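Local coordinates for immunity protein 52 domain-containing protein (Burkholderia pseudomallei K96243, PDB 4RHO) that is of unknown function but belongs to the immunity protein 52 family, whose members probably protect bacteria against toxins delivered by competing cells, at residues A[42-47]-A[57-62]. Numbering follows the deposited sequence.
Sequences RESKVV and MAHANW
Met57 meets helix 36-51 through its backbone: its carbonyl O lies 3.4 Å from Val47 CG1, while its selenium-bearing end leads off elsewhere. The same O accepts a hydrogen bond from Trp62 NE1 (2.8 Å), which reaches it from well above the carbonyl plane rather than along a lone pair, and the bond ties the two ends of 57-62 together. Next comes His59, whose imidazole reaches back to the helix. His59 NE2 donates to Ser44 O at 2.8 Å (N-H...O 155°), meeting a lone pair in the carbonyl plane and staying close to the plane of the imidazole. That bond fixes the edge of the ring, and Val47 CG1 sits squarely over one face, 3.7 Å from the centroid, a CH-pi contact. Ser44 OG, 3.0 Å from His59 NE2, is hydrogen-bonded to Gly82 O, and Phe78 meets the imidazole edge-to-face. Trp62 closes the segment, its side chain and that of Val47 pointing at each other from opposite directions. With CG1 anti to the backbone N (chi1 168°), the valine fork puts this methyl between imidazole and indole, over the pyrrole ring, while CG2 lies 3.8 Å above the indole plane. Both valine branches thus rest on one tryptophan face. This is a helix-to-loop packing in which the chain leaving helix 36-51 folds back on its own helix before entering edge strand 63-64 of this alpha+beta fold, an antiparallel sheet surrounded by helices.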
# COMPACT_ATOMS: atom_id res chain seq x y z
N ARG A 42 7.09 -3.31 -10.52
CA ARG A 42 6.77 -2.23 -9.56
C ARG A 42 6.63 -2.78 -8.16
O ARG A 42 7.09 -2.17 -7.20
CB ARG A 42 5.49 -1.49 -9.97
CG ARG A 42 5.61 -0.74 -11.27
CD ARG A 42 4.39 0.10 -11.54
NE ARG A 42 4.46 0.73 -12.85
CZ ARG A 42 3.63 1.69 -13.25
NH1 ARG A 42 2.72 2.18 -12.41
NH2 ARG A 42 3.74 2.20 -14.47
N GLU A 43 6.01 -3.98 -8.04
CA GLU A 43 5.86 -4.65 -6.75
C GLU A 43 7.23 -5.08 -6.20
O GLU A 43 7.46 -4.99 -4.99
CB GLU A 43 4.92 -5.86 -6.88
CG GLU A 43 3.47 -5.47 -7.10
CD GLU A 43 2.51 -6.63 -7.25
OE1 GLU A 43 2.97 -7.76 -7.53
OE2 GLU A 43 1.28 -6.39 -7.14
N SER A 44 8.16 -5.45 -7.10
CA SER A 44 9.53 -5.84 -6.73
C SER A 44 10.28 -4.68 -6.07
O SER A 44 11.15 -4.90 -5.22
CB SER A 44 10.29 -6.33 -7.95
OG SER A 44 11.57 -6.82 -7.58
N LYS A 45 9.98 -3.43 -6.49
CA LYS A 45 10.58 -2.24 -5.89
C LYS A 45 10.06 -2.04 -4.46
O LYS A 45 10.84 -1.75 -3.55
CB LYS A 45 10.28 -0.98 -6.74
CG LYS A 45 10.76 -1.09 -8.20
CD LYS A 45 12.29 -1.05 -8.32
CE LYS A 45 12.75 -1.20 -9.76
NZ LYS A 45 12.24 -0.10 -10.63
N VAL A 46 8.75 -2.27 -4.26
CA VAL A 46 8.13 -2.17 -2.94
C VAL A 46 8.64 -3.31 -2.03
O VAL A 46 8.99 -3.06 -0.88
CB VAL A 46 6.58 -2.18 -3.04
CG1 VAL A 46 5.93 -2.00 -1.66
CG2 VAL A 46 6.09 -1.11 -4.00
N VAL A 47 8.75 -4.54 -2.58
CA VAL A 47 9.30 -5.69 -1.85
C VAL A 47 10.76 -5.41 -1.43
O VAL A 47 11.16 -5.77 -0.32
CB VAL A 47 9.19 -7.00 -2.69
CG1 VAL A 47 10.02 -8.12 -2.06
CG2 VAL A 47 7.74 -7.43 -2.86
N MSE A 57 11.12 -10.67 4.29
CA MSE A 57 10.52 -10.02 3.12
C MSE A 57 11.39 -10.21 1.85
O MSE A 57 11.09 -9.63 0.81
CB MSE A 57 10.32 -8.52 3.39
CG MSE A 57 9.48 -8.24 4.62
SE MSE A 57 7.66 -8.85 4.43
CE MSE A 57 7.02 -8.39 6.20
N ALA A 58 12.48 -11.03 1.95
CA ALA A 58 13.39 -11.28 0.82
C ALA A 58 12.61 -11.73 -0.44
O ALA A 58 11.67 -12.52 -0.34
CB ALA A 58 14.41 -12.34 1.20
N HIS A 59 13.01 -11.20 -1.63
CA HIS A 59 12.33 -11.47 -2.92
C HIS A 59 12.12 -12.97 -3.17
O HIS A 59 11.10 -13.36 -3.74
CB HIS A 59 13.12 -10.87 -4.09
CG HIS A 59 12.96 -9.39 -4.23
ND1 HIS A 59 13.81 -8.50 -3.60
CD2 HIS A 59 12.08 -8.68 -4.99
CE1 HIS A 59 13.41 -7.30 -3.96
NE2 HIS A 59 12.37 -7.36 -4.79
N ALA A 60 13.11 -13.81 -2.80
CA ALA A 60 13.08 -15.26 -3.08
C ALA A 60 11.89 -15.97 -2.38
O ALA A 60 11.45 -17.02 -2.84
CB ALA A 60 14.39 -15.90 -2.65
N ASN A 61 11.40 -15.40 -1.26
CA ASN A 61 10.33 -16.02 -0.46
C ASN A 61 8.94 -15.72 -1.06
O ASN A 61 7.98 -16.44 -0.76
CB ASN A 61 10.38 -15.52 1.00
CG ASN A 61 11.72 -15.75 1.67
OD1 ASN A 61 12.50 -16.63 1.28
ND2 ASN A 61 11.98 -15.00 2.73
N TRP A 62 8.82 -14.63 -1.85
CA TRP A 62 7.53 -14.16 -2.35
C TRP A 62 6.95 -15.12 -3.41
O TRP A 62 7.68 -15.62 -4.27
CB TRP A 62 7.64 -12.74 -2.92
CG TRP A 62 7.77 -11.69 -1.85
CD1 TRP A 62 8.87 -11.43 -1.09
CD2 TRP A 62 6.70 -10.89 -1.31
NE1 TRP A 62 8.55 -10.52 -0.10
CE2 TRP A 62 7.24 -10.14 -0.24
CE3 TRP A 62 5.36 -10.69 -1.66
CZ2 TRP A 62 6.47 -9.23 0.50
CZ3 TRP A 62 4.60 -9.79 -0.93
CH2 TRP A 62 5.16 -9.07 0.13